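PDB 7A9J: Cfl from Pectobacterium brasiliense, which probably activates carboxylic acids such as coronafacic acid in an ATP-dependent step, as enzymes of the AMP-binding ligase family do, in order to form amides. Local coordinates for residues His31-Ser36 with Ser49-Leu54; Leu55-Ile60 with Thr88-Leu93; Ala40-Asn45 with Ser255-Ser260; Ala230-Val235 with Thr274-Ile279. The protein carries 1 engineered substitution. All coordinates share one frame; numbering follows the deposited sequence.

Contact 1: His31-Ser36 with Ser49-Leu54; sequences HALLHS and SFYNLL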
loop_
_atom_site.group_PDB
_atom_site.type_symbol
_atom_site.label_atom_id
_atom_site.label_comp_id
_atom_site.label_asym_id
_atom_site.label_seq_id
_atom_site.Cartn_x
_atom_site.Cartn_y
_atom_site.Cartn_z
ATOM N N HIS A 31 23.988 8.417 6.577
ATOM C CA HIS A 31 23.985 7.100 7.190
ATOM C C HIS A 31 24.930 6.122 6.499
ATOM O O HIS A 31 25.651 5.363 7.166
ATOM C CB HIS A 31 22.588 6.527 7.223
ATOM C CG HIS A 31 22.530 5.277 8.032
ATOM N ND1 HIS A 31 22.293 5.293 9.388
ATOM C CD2 HIS A 31 22.811 3.990 7.714
ATOM C CE1 HIS A 31 22.392 4.064 9.866
ATOM N NE2 HIS A 31 22.715 3.255 8.876
ATOM N N ALA A 32 24.956 6.105 5.174
ATOM C CA ALA A 32 25.871 5.193 4.522
ATOM C C ALA A 32 27.318 5.479 4.927
ATOM O O ALA A 32 28.131 4.557 5.064
ATOM C CB ALA A 32 25.706 5.283 3.003
ATOM N N LEU A 33 27.675 6.747 5.108
ATOM C CA LEU A 33 29.090 7.025 5.349
ATOM C C LEU A 33 29.501 6.689 6.768
ATOM O O LEU A 33 30.700 6.539 7.049
ATOM C CB LEU A 33 29.403 8.476 5.016
ATOM C CG LEU A 33 29.461 8.598 3.503
ATOM C CD1 LEU A 33 29.618 10.044 3.196
ATOM C CD2 LEU A 33 30.596 7.762 2.836
ATOM N N LEU A 34 28.539 6.536 7.652
ATOM C CA LEU A 34 28.794 6.233 9.046
ATOM C C LEU A 34 28.541 4.770 9.364
ATOM O O LEU A 34 28.877 4.328 10.461
ATOM C CB LEU A 34 27.915 7.123 9.949
ATOM C CG LEU A 34 28.136 8.643 9.784
ATOM C CD1 LEU A 34 27.087 9.493 10.531
ATOM C CD2 LEU A 34 29.580 9.046 10.166
ATOM N N HIS A 35 27.969 4.015 8.430
ATOM C CA HIS A 35 27.630 2.608 8.635
ATOM C C HIS A 35 27.960 1.820 7.384
ATOM O O HIS A 35 27.209 0.937 6.952
ATOM C CB HIS A 35 26.166 2.475 9.006
ATOM C CG HIS A 35 25.857 3.082 10.333
ATOM N ND1 HIS A 35 25.648 4.437 10.501
ATOM C CD2 HIS A 35 25.769 2.530 11.566
ATOM C CE1 HIS A 35 25.421 4.688 11.779
ATOM N NE2 HIS A 35 25.491 3.548 12.447
ATOM N N SER A 36 29.147 2.112 6.855
ATOM C CA SER A 36 29.513 1.741 5.498
ATOM C C SER A 36 29.381 0.250 5.251
ATOM O O SER A 36 28.967 -0.155 4.158
ATOM C CB SER A 36 30.951 2.194 5.221
ATOM O OG SER A 36 30.961 3.602 5.206
ATOM N N SER A 49 26.258 -3.492 0.390
ATOM C CA SER A 49 26.418 -2.698 1.597
ATOM C C SER A 49 25.921 -1.275 1.395
ATOM O O SER A 49 25.808 -0.778 0.271
ATOM C CB SER A 49 27.913 -2.657 2.018
ATOM O OG SER A 49 28.672 -1.971 1.010
ATOM N N PHE A 50 25.749 -0.570 2.514
ATOM C CA PHE A 50 25.439 0.867 2.414
ATOM C C PHE A 50 26.495 1.626 1.592
ATOM O O PHE A 50 26.155 2.438 0.706
ATOM C CB PHE A 50 25.343 1.478 3.811
ATOM C CG PHE A 50 23.989 1.311 4.450
ATOM C CD1 PHE A 50 22.987 2.226 4.144
ATOM C CD2 PHE A 50 23.708 0.257 5.341
ATOM C CE1 PHE A 50 21.668 2.133 4.708
ATOM C CE2 PHE A 50 22.373 0.159 5.907
ATOM C CZ PHE A 50 21.409 1.100 5.593
ATOM N N TYR A 51 27.768 1.350 1.859
ATOM C CA TYR A 51 28.824 2.089 1.170
ATOM C C TYR A 51 28.765 1.801 -0.311
ATOM O O TYR A 51 28.801 2.727 -1.131
ATOM C CB TYR A 51 30.193 1.748 1.735
ATOM C CG TYR A 51 31.306 2.588 1.120
ATOM C CD1 TYR A 51 31.558 3.875 1.590
ATOM C CD2 TYR A 51 32.005 2.146 0.048
ATOM C CE1 TYR A 51 32.562 4.645 1.060
ATOM C CE2 TYR A 51 33.074 2.915 -0.474
ATOM C CZ TYR A 51 33.283 4.169 0.004
ATOM O OH TYR A 51 34.287 4.961 -0.553
ATOM N N ASN A 52 28.657 0.521 -0.675
ATOM C CA ASN A 52 28.625 0.200 -2.119
ATOM C C ASN A 52 27.358 0.688 -2.816
ATOM O O ASN A 52 27.393 0.982 -4.028
ATOM C CB ASN A 52 28.868 -1.291 -2.306
ATOM C CG ASN A 52 30.414 -1.650 -2.098
ATOM O OD1 ASN A 52 31.311 -0.854 -2.503
ATOM N ND2 ASN A 52 30.734 -2.775 -1.434
ATOM N N LEU A 53 26.216 0.728 -2.106
ATOM C CA LEU A 53 25.035 1.332 -2.686
ATOM C C LEU A 53 25.248 2.822 -2.923
ATOM O O LEU A 53 24.885 3.325 -3.987
ATOM C CB LEU A 53 23.810 1.059 -1.790
ATOM C CG LEU A 53 22.513 1.732 -2.166
ATOM C CD1 LEU A 53 22.157 1.318 -3.575
ATOM C CD2 LEU A 53 21.397 1.276 -1.142
ATOM N N LEU A 54 25.864 3.540 -1.971
ATOM C CA LEU A 54 26.227 4.934 -2.229
ATOM C C LEU A 54 27.144 5.067 -3.449
ATOM O O LEU A 54 26.962 5.972 -4.272
ATOM C CB LEU A 54 26.866 5.572 -0.985
ATOM C CG LEU A 54 27.427 6.993 -1.143
ATOM C CD1 LEU A 54 26.270 8.017 -1.442
ATOM C CD2 LEU A 54 28.200 7.394 0.089
#
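Two aromatic rings meet where His-31 turns an edge toward the face of Phe-50. His-31 CD2 stands 3.7 Å from Phe-50 CE1, displaced toward the rim of the phenyl ring, and the ring planes meet at 59°, so the pair is T-shaped rather than stacked. The imidazole gets there because its CG is anti to the backbone N (chi1 -171°), while Phe-50 is also touched obliquely by Ala-32 CA and the carbonyl of His-35.

Apolar packing continues along the helices. Ala-32 CB lies 3.9 Å from Phe-50 CB and also reaches Leu-54 CB. Farther out, Leu-33 CD2 touches Leu-54 CD2 at 3.7 Å, the two side chains crossing at about a right angle, and approaches the edge of the Tyr-51 ring near its plane. Phe-28, one turn before Ala-32, packs on both Phe-50 and Leu-54.

The contact thus joins the C-terminal end of helix 24-34 to the N-terminus of helix 50-66, where Ser-49 is the N-cap: its OG accepts from Asn-52 N at 3.0 Å.

Polar bonds complete the junction. Tyr-51 N, in the first turn, donates to Ser-36 O at 3.0 Å. Ser-36, just past the helix, is tied back to its last turn: its OG donates to Ala-32 O at 3.0 Å.

Contact 2: Leu55-Ile60 with Thr88-Leu93; sequences LLIQRI and TYYACL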
loop_
_atom_site.group_PDB
_atom_site.type_symbol
_atom_site.label_atom_id
_atom_site.label_comp_id
_atom_site.label_asym_id
_atom_site.label_seq_id
_atom_site.Cartn_x
_atom_site.Cartn_y
_atom_site.Cartn_z
ATOM N N LEU A 55 28.135 4.190 -3.591
ATOM C CA LEU A 55 29.012 4.287 -4.759
ATOM C C LEU A 55 28.226 4.105 -6.046
ATOM O O LEU A 55 28.435 4.864 -6.993
ATOM C CB LEU A 55 30.141 3.266 -4.699
ATOM C CG LEU A 55 31.127 3.517 -3.561
ATOM C CD1 LEU A 55 32.284 2.595 -3.815
ATOM C CD2 LEU A 55 31.615 4.948 -3.561
ATOM N N LEU A 56 27.291 3.141 -6.073
ATOM C CA LEU A 56 26.450 2.920 -7.261
ATOM C C LEU A 56 25.570 4.143 -7.565
ATOM O O LEU A 56 25.473 4.594 -8.721
ATOM C CB LEU A 56 25.556 1.687 -7.045
ATOM C CG LEU A 56 24.500 1.358 -8.109
ATOM C CD1 LEU A 56 25.257 1.163 -9.441
ATOM C CD2 LEU A 56 23.788 0.078 -7.710
ATOM N N ILE A 57 24.975 4.719 -6.518
ATOM C CA ILE A 57 24.161 5.926 -6.668
ATOM C C ILE A 57 24.982 7.039 -7.282
ATOM O O ILE A 57 24.518 7.765 -8.184
ATOM C CB ILE A 57 23.617 6.368 -5.297
ATOM C CG1 ILE A 57 22.502 5.434 -4.894
ATOM C CG2 ILE A 57 23.037 7.796 -5.411
ATOM C CD1 ILE A 57 22.263 5.428 -3.369
ATOM N N GLN A 58 26.209 7.203 -6.793
ATOM C CA GLN A 58 27.080 8.244 -7.328
ATOM C C GLN A 58 27.397 8.015 -8.797
ATOM O O GLN A 58 27.388 8.985 -9.573
ATOM C CB GLN A 58 28.376 8.367 -6.501
ATOM C CG GLN A 58 28.039 8.909 -5.092
ATOM C CD GLN A 58 29.290 8.932 -4.187
ATOM O OE1 GLN A 58 30.312 8.319 -4.485
ATOM N NE2 GLN A 58 29.182 9.629 -3.083
ATOM N N ARG A 59 27.710 6.752 -9.197
ATOM C CA ARG A 59 27.999 6.468 -10.605
ATOM C C ARG A 59 26.774 6.762 -11.492
ATOM O O ARG A 59 26.924 7.353 -12.592
ATOM C CB ARG A 59 28.459 5.021 -10.790
ATOM C CG ARG A 59 29.895 4.754 -10.321
ATOM C CD ARG A 59 30.406 3.420 -10.862
ATOM N NE ARG A 59 31.861 3.376 -10.667
ATOM C CZ ARG A 59 32.769 3.169 -11.605
ATOM N NH1 ARG A 59 34.048 3.155 -11.253
ATOM N NH2 ARG A 59 32.425 2.950 -12.871
ATOM N N ILE A 60 25.579 6.403 -11.012
ATOM C CA ILE A 60 24.373 6.659 -11.801
ATOM C C ILE A 60 24.182 8.161 -11.963
ATOM O O ILE A 60 23.980 8.661 -13.079
ATOM C CB ILE A 60 23.120 6.002 -11.186
ATOM C CG1 ILE A 60 23.222 4.465 -11.147
ATOM C CG2 ILE A 60 21.878 6.408 -12.038
ATOM C CD1 ILE A 60 22.261 3.829 -10.048
ATOM N N THR A 88 18.609 4.115 -8.412
ATOM C CA THR A 88 18.182 5.126 -9.375
ATOM C C THR A 88 17.321 6.175 -8.704
ATOM O O THR A 88 17.469 7.360 -8.988
ATOM C CB THR A 88 17.396 4.453 -10.512
ATOM O OG1 THR A 88 18.313 3.616 -11.251
ATOM C CG2 THR A 88 16.791 5.494 -11.457
ATOM N N TYR A 89 16.400 5.757 -7.800
ATOM C CA TYR A 89 15.661 6.772 -7.042
ATOM C C TYR A 89 16.623 7.735 -6.347
ATOM O O TYR A 89 16.455 8.953 -6.422
ATOM C CB TYR A 89 14.769 6.134 -5.962
ATOM C CG TYR A 89 13.637 5.322 -6.424
ATOM C CD1 TYR A 89 12.962 5.610 -7.622
ATOM C CD2 TYR A 89 13.190 4.273 -5.638
ATOM C CE1 TYR A 89 11.823 4.865 -8.000
ATOM C CE2 TYR A 89 12.085 3.500 -6.021
ATOM C CZ TYR A 89 11.400 3.807 -7.191
ATOM O OH TYR A 89 10.293 3.083 -7.581
ATOM N N TYR A 90 17.634 7.205 -5.651
ATOM C CA TYR A 90 18.527 8.094 -4.935
ATOM C C TYR A 90 19.385 8.941 -5.874
ATOM O O TYR A 90 19.725 10.100 -5.549
ATOM C CB TYR A 90 19.448 7.278 -4.059
ATOM C CG TYR A 90 18.791 6.930 -2.738
ATOM C CD1 TYR A 90 18.431 7.956 -1.838
ATOM C CD2 TYR A 90 18.630 5.608 -2.350
ATOM C CE1 TYR A 90 17.892 7.639 -0.562
ATOM C CE2 TYR A 90 18.099 5.290 -1.093
ATOM C CZ TYR A 90 17.752 6.324 -0.216
ATOM O OH TYR A 90 17.244 6.016 1.020
ATOM N N ALA A 91 19.778 8.383 -7.020
ATOM C CA ALA A 91 20.537 9.197 -7.973
ATOM C C ALA A 91 19.710 10.374 -8.503
ATOM O O ALA A 91 20.264 11.481 -8.689
ATOM C CB ALA A 91 21.089 8.339 -9.125
ATOM N N CYS A 92 18.401 10.144 -8.783
ATOM C CA CYS A 92 17.523 11.215 -9.224
ATOM C C CYS A 92 17.423 12.284 -8.154
ATOM O O CYS A 92 17.562 13.486 -8.430
ATOM C CB CYS A 92 16.132 10.637 -9.511
ATOM S SG CYS A 92 16.146 9.647 -11.013
ATOM N N LEU A 93 17.239 11.836 -6.911
ATOM C CA LEU A 93 17.176 12.763 -5.780
ATOM C C LEU A 93 18.460 13.561 -5.628
ATOM O O LEU A 93 18.419 14.769 -5.350
ATOM C CB LEU A 93 16.906 11.972 -4.493
ATOM C CG LEU A 93 15.429 11.488 -4.394
ATOM C CD1 LEU A 93 15.310 10.441 -3.274
ATOM C CD2 LEU A 93 14.455 12.614 -4.165
#
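The ring of Tyr-90 is approached obliquely by Ile-57 CD1. The same methyl sits 3.4 Å from Tyr-90 CB, a tight fit, and 3.8 Å from Tyr-90 CG, at the root of the ring. Beyond it the phenol leads away from helix 50-66 and meets the rings of Phe-28 and Phe-247.

The axes of segments 55-60 and 88-93 approach to 8.3 Å and cross at -56°. Ala-91 lies at this crossing: its CB is 3.6 Å from both Ile-60 CG2 and the carbonyl oxygen of Ile-57, and its small size is consistent with the backbones coming so near. In Ile-57 the CG2 branch, anti to the backbone N, rests on Ala-91 N at 3.7 Å, leaving CG1 and CD1 for Tyr-90. Ile-60 divides likewise, sending CD1 toward Thr-88 OG1 at 4.1 Å.

That hydroxyl is hydrogen-bonded to Glu-84 O within its own helix, so its partner is not across the interface. All five touching residues are buried, and what passes between these segments is close apolar contact, which suggests that branch shape and exclusion of water, rather than directional bonds, largely set the fit of these two segments.

Contact 3: Ala40-Asn45 with Ser255-Ser260; sequences AVKSIN and SVLLLS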
loop_
_atom_site.group_PDB
_atom_site.type_symbol
_atom_site.label_atom_id
_atom_site.label_comp_id
_atom_site.label_asym_id
_atom_site.label_seq_id
_atom_site.Cartn_x
_atom_site.Cartn_y
_atom_site.Cartn_z
ATOM N N ALA A 40 22.844 -2.885 3.145
ATOM C CA ALA A 40 21.708 -2.000 2.902
ATOM C C ALA A 40 20.549 -2.737 2.223
ATOM O O ALA A 40 19.380 -2.513 2.582
ATOM C CB ALA A 40 22.119 -0.808 2.045
ATOM N N VAL A 41 20.804 -3.562 1.213
ATOM C CA VAL A 41 19.769 -4.225 0.413
ATOM C C VAL A 41 20.215 -5.655 0.189
ATOM O O VAL A 41 21.406 -5.919 -0.024
ATOM C CB VAL A 41 19.519 -3.548 -0.962
ATOM C CG1 VAL A 41 18.107 -3.961 -1.529
ATOM C CG2 VAL A 41 19.581 -2.054 -0.802
ATOM N N LYS A 42 19.277 -6.574 0.238
ATOM C CA LYS A 42 19.583 -7.958 -0.065
ATOM C C LYS A 42 18.444 -8.571 -0.855
ATOM O O LYS A 42 17.311 -8.081 -0.862
ATOM C CB LYS A 42 19.942 -8.751 1.189
ATOM C CG LYS A 42 18.833 -9.105 2.090
ATOM C CD LYS A 42 19.350 -9.197 3.543
ATOM C CE LYS A 42 18.332 -9.885 4.451
ATOM N NZ LYS A 42 18.937 -10.232 5.769
ATOM N N SER A 43 18.793 -9.608 -1.594
ATOM C CA SER A 43 17.831 -10.419 -2.308
ATOM C C SER A 43 18.153 -11.828 -1.895
ATOM O O SER A 43 18.982 -12.041 -0.995
ATOM C CB SER A 43 17.901 -10.231 -3.826
ATOM O OG SER A 43 19.201 -10.547 -4.290
ATOM N N ILE A 44 17.517 -12.808 -2.515
ATOM C CA ILE A 44 17.860 -14.167 -2.163
ATOM C C ILE A 44 19.313 -14.466 -2.541
ATOM O O ILE A 44 20.002 -15.190 -1.828
ATOM C CB ILE A 44 16.899 -15.159 -2.825
ATOM C CG1 ILE A 44 15.531 -15.026 -2.145
ATOM C CG2 ILE A 44 17.436 -16.564 -2.720
ATOM C CD1 ILE A 44 14.538 -16.013 -2.619
ATOM N N ASN A 45 19.791 -13.926 -3.663
ATOM C CA ASN A 45 21.129 -14.285 -4.153
ATOM C C ASN A 45 22.158 -13.169 -4.124
ATOM O O ASN A 45 23.306 -13.397 -4.549
ATOM C CB ASN A 45 21.034 -14.815 -5.573
ATOM C CG ASN A 45 20.187 -16.018 -5.635
ATOM O OD1 ASN A 45 20.361 -16.934 -4.821
ATOM N ND2 ASN A 45 19.199 -16.006 -6.526
ATOM N N SER A 255 18.300 -3.114 6.885
ATOM C CA SER A 255 18.440 -3.563 5.512
ATOM C C SER A 255 17.057 -3.753 4.922
ATOM O O SER A 255 16.065 -3.890 5.639
ATOM C CB SER A 255 19.236 -4.864 5.379
ATOM O OG SER A 255 18.566 -5.912 6.051
ATOM N N VAL A 256 16.998 -3.748 3.598
ATOM C CA VAL A 256 15.756 -3.957 2.867
ATOM C C VAL A 256 15.923 -5.232 2.052
ATOM O O VAL A 256 16.915 -5.401 1.324
ATOM C CB VAL A 256 15.426 -2.765 1.947
ATOM C CG1 VAL A 256 14.203 -3.076 1.030
ATOM C CG2 VAL A 256 15.212 -1.489 2.771
ATOM N N LEU A 257 14.957 -6.120 2.168
ATOM C CA LEU A 257 14.907 -7.368 1.412
ATOM C C LEU A 257 14.051 -7.155 0.192
ATOM O O LEU A 257 12.892 -6.750 0.331
ATOM C CB LEU A 257 14.320 -8.493 2.268
ATOM C CG LEU A 257 14.020 -9.811 1.533
ATOM C CD1 LEU A 257 15.327 -10.515 1.035
ATOM C CD2 LEU A 257 13.230 -10.730 2.547
ATOM N N LEU A 258 14.621 -7.399 -0.997
ATOM C CA LEU A 258 13.881 -7.313 -2.247
ATOM C C LEU A 258 13.582 -8.690 -2.816
ATOM O O LEU A 258 14.473 -9.525 -2.972
ATOM C CB LEU A 258 14.642 -6.494 -3.294
ATOM C CG LEU A 258 14.811 -5.022 -2.912
ATOM C CD1 LEU A 258 15.538 -4.322 -4.114
ATOM C CD2 LEU A 258 13.478 -4.306 -2.667
ATOM N N LEU A 259 12.297 -8.916 -3.145
ATOM C CA LEU A 259 11.856 -10.166 -3.751
ATOM C C LEU A 259 11.348 -9.976 -5.178
ATOM O O LEU A 259 10.667 -8.996 -5.490
ATOM C CB LEU A 259 10.716 -10.752 -2.913
ATOM C CG LEU A 259 11.070 -10.966 -1.442
ATOM C CD1 LEU A 259 9.831 -11.590 -0.723
ATOM C CD2 LEU A 259 12.304 -11.885 -1.349
ATOM N N SER A 260 11.558 -10.995 -5.987
ATOM C CA SER A 260 11.053 -11.074 -7.342
ATOM C C SER A 260 9.620 -11.600 -7.322
ATOM O O SER A 260 9.145 -12.094 -6.310
ATOM C CB SER A 260 11.933 -11.987 -8.159
ATOM O OG SER A 260 11.650 -13.341 -7.845
HETATM O O HOH W 1 15.133 -11.919 -4.046
#
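A parallel strand pairing, in which Val-41 bridges Val-256 and Lys-42 bridges Leu-257, joins strand 39-42 to strand 255-257. The two short axes are inclined by 24° and approach to 4.4 Å. Three backbone bonds give the register: Val-256 N donates to Ala-40 O, Lys-42 N to Val-256 O at 2.9 Å, and Leu-258 N to Lys-42 O at 2.8 Å. The last is nearly straight, 173° at the hydrogen. Between them run CA-H...O contacts, the shortest from Val-41 CA to Val-256 O at 3.2 Å.

Side chains reinforce the pairing on both faces. Val-41 CG1, placed anti to its own N (chi1 -160°), leans over Val-256 O at 3.4 Å and obliquely meets Leu-258 CD1; Phe-83 of helix 83-95 packs on this side. On the face of Lys-42 and Leu-257, the lysine CG comes 3.9 Å from Leu-257 CD1, and that methyl also lies near Lys-42 O.

Past the paired residues the two segments draw apart, and water takes over: one molecule accepts from Ile-44 N and donates to Leu-258 O at 2.7 Å, replacing a direct bond. At the other end, Ala-40 and Val-41 both face Ile-48 as a classic beta bulge. Strand 39-42 pairs antiparallel with strand 47-49 on one flank and parallel with 255-257 on the other, an arrangement typical of a mixed beta-sheet.

Contact 4: Ala230-Val235 with Thr274-Ile279; sequences AILSLV and TQPAWI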
loop_
_atom_site.group_PDB
_atom_site.type_symbol
_atom_site.label_atom_id
_atom_site.label_comp_id
_atom_site.label_asym_id
_atom_site.label_seq_id
_atom_site.Cartn_x
_atom_site.Cartn_y
_atom_site.Cartn_z
ATOM N N ALA A 230 15.922 -6.823 8.883
ATOM C CA ALA A 230 15.632 -6.669 7.461
ATOM C C ALA A 230 14.137 -6.395 7.278
ATOM O O ALA A 230 13.290 -7.061 7.874
ATOM C CB ALA A 230 16.014 -7.927 6.669
ATOM N N ILE A 231 13.838 -5.444 6.416
ATOM C CA ILE A 231 12.482 -4.941 6.152
ATOM C C ILE A 231 12.094 -5.462 4.792
ATOM O O ILE A 231 12.854 -5.307 3.834
ATOM C CB ILE A 231 12.471 -3.390 6.198
ATOM C CG1 ILE A 231 12.241 -2.869 7.615
ATOM C CG2 ILE A 231 11.443 -2.738 5.224
ATOM C CD1 ILE A 231 12.850 -3.625 8.695
ATOM N N LEU A 232 10.879 -6.041 4.683
ATOM C CA LEU A 232 10.390 -6.534 3.416
ATOM C C LEU A 232 9.094 -5.811 3.094
ATOM O O LEU A 232 8.192 -5.723 3.948
ATOM C CB LEU A 232 10.117 -8.037 3.470
ATOM C CG LEU A 232 9.330 -8.655 2.348
ATOM C CD1 LEU A 232 10.089 -8.461 1.037
ATOM C CD2 LEU A 232 9.042 -10.184 2.659
ATOM N N SER A 233 8.983 -5.317 1.873
ATOM C CA SER A 233 7.664 -4.856 1.407
ATOM C C SER A 233 7.225 -5.726 0.241
ATOM O O SER A 233 7.936 -5.815 -0.774
ATOM C CB SER A 233 7.686 -3.379 0.984
ATOM O OG SER A 233 6.387 -3.047 0.447
ATOM N N LEU A 234 6.029 -6.352 0.374
ATOM C CA LEU A 234 5.539 -7.199 -0.693
ATOM C C LEU A 234 4.935 -6.379 -1.838
ATOM O O LEU A 234 4.708 -6.933 -2.925
ATOM C CB LEU A 234 4.481 -8.170 -0.146
ATOM C CG LEU A 234 5.130 -9.114 0.880
ATOM C CD1 LEU A 234 4.047 -9.932 1.547
ATOM C CD2 LEU A 234 6.122 -10.065 0.193
ATOM N N VAL A 235 4.720 -5.087 -1.634
ATOM C CA VAL A 235 4.201 -4.248 -2.708
ATOM C C VAL A 235 5.403 -3.867 -3.591
ATOM O O VAL A 235 6.458 -3.601 -3.051
ATOM C CB VAL A 235 3.569 -3.011 -2.087
ATOM C CG1 VAL A 235 3.288 -1.994 -3.166
ATOM C CG2 VAL A 235 2.224 -3.447 -1.325
ATOM N N THR A 274 14.383 -16.370 4.157
ATOM C CA THR A 274 14.937 -15.042 4.319
ATOM C C THR A 274 14.654 -14.428 5.677
ATOM O O THR A 274 15.407 -13.549 6.097
ATOM C CB THR A 274 14.397 -14.101 3.248
ATOM O OG1 THR A 274 12.962 -14.076 3.344
ATOM C CG2 THR A 274 14.835 -14.526 1.857
ATOM N N GLN A 275 13.619 -14.892 6.372
ATOM C CA GLN A 275 13.303 -14.473 7.732
ATOM C C GLN A 275 13.379 -12.970 8.000
ATOM O O GLN A 275 14.112 -12.532 8.890
ATOM C CB GLN A 275 14.211 -15.220 8.703
ATOM C CG GLN A 275 13.961 -16.684 8.671
ATOM C CD GLN A 275 14.709 -17.391 9.771
ATOM O OE1 GLN A 275 15.929 -17.469 9.736
ATOM N NE2 GLN A 275 13.979 -17.887 10.770
ATOM N N PRO A 276 12.623 -12.160 7.263
ATOM C CA PRO A 276 12.629 -10.727 7.529
ATOM C C PRO A 276 12.033 -10.433 8.910
ATOM O O PRO A 276 11.262 -11.218 9.475
ATOM C CB PRO A 276 11.754 -10.155 6.410
ATOM C CG PRO A 276 10.823 -11.294 6.061
ATOM C CD PRO A 276 11.641 -12.529 6.217
ATOM N N ALA A 277 12.423 -9.295 9.468
ATOM C CA ALA A 277 11.931 -8.871 10.776
ATOM C C ALA A 277 10.614 -8.125 10.669
ATOM O O ALA A 277 9.904 -8.001 11.681
ATOM C CB ALA A 277 12.937 -7.942 11.468
ATOM N N TRP A 278 10.281 -7.633 9.471
ATOM C CA TRP A 278 9.151 -6.730 9.293
ATOM C C TRP A 278 8.666 -6.920 7.873
ATOM O O TRP A 278 9.495 -6.981 6.948
ATOM C CB TRP A 278 9.606 -5.297 9.552
ATOM C CG TRP A 278 8.509 -4.240 9.540
ATOM C CD1 TRP A 278 7.905 -3.699 10.634
ATOM C CD2 TRP A 278 8.054 -3.509 8.416
ATOM N NE1 TRP A 278 7.068 -2.682 10.248
ATOM C CE2 TRP A 278 7.127 -2.564 8.880
ATOM C CE3 TRP A 278 8.324 -3.594 7.026
ATOM C CZ2 TRP A 278 6.467 -1.667 8.039
ATOM C CZ3 TRP A 278 7.650 -2.711 6.165
ATOM C CH2 TRP A 278 6.748 -1.739 6.679
ATOM N N ILE A 279 7.343 -7.050 7.688
ATOM C CA ILE A 279 6.782 -7.326 6.373
ATOM C C ILE A 279 5.610 -6.367 6.181
ATOM O O ILE A 279 4.623 -6.428 6.942
ATOM C CB ILE A 279 6.255 -8.765 6.265
ATOM C CG1 ILE A 279 7.361 -9.772 6.622
ATOM C CG2 ILE A 279 5.686 -9.005 4.876
ATOM C CD1 ILE A 279 6.836 -11.222 6.602
#
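Ala-230 O takes two backbone donors, and this starts a parallel pairing between strands 230-233 and 278-281 of the AMP-binding region. Ala-277 N supplies the stronger bond, 2.9 Å long; Trp-278 N adds a weak one at 3.5 Å. One residue pair further, Leu-232 N donates to Trp-278 O at 2.8 Å. A CA-H...O contact from Ile-279 CA to Leu-232 O, 3.2 Å, extends the same run.

Apolar contacts fall on the two faces. With Leu-232 and Ile-279, Pro-276 forms one layer: Leu-232 CB is 4.0 Å from Pro-276 CB, the two side chains pointing the same way, and Leu-271 of helix 267-274 packs on all three residues. Leu-234 CD1 reaches across to Ile-279 CG2 at 3.8 Å.

The opposite face carries Ile-231 and Trp-278, with Ile-245 of helix 240-251 against both. The indole side chain is about 9 Å from the bound indenone acid, so it does not line that pocket directly. In Ile-231, chi2 of 36° swings CD1 against Trp-278 CB, while its CG2 methyl approaches the six-membered ring obliquely, 3.7 Å from Trp-278 CE3.

Contacts 3 and 4 lie side by side, centres 9 Å apart: strands 255-257 and 230-233 are neighbours, and backbone bonds probably link Ile-231 to Ser-255 and Leu-257. The strand order 39-42, 255-257, 230-233, 278-281 thus runs through both. Contacts 1 and 2 share helix 50-66 and lie 13 Å apart, contact 1 closing before contact 2 opens. Contact 1 also packs on contact 3, Phe-50 and Leu-53 meeting Ala-40, and the segments of these two alternate along the chain. Contact 2 is nested within the long loop that contact 3 closes. Through contact 1, helix 50-66 packs on strand 39-42, which pairs with the sequence-distant strand 255-257, all within the AMP-binding region.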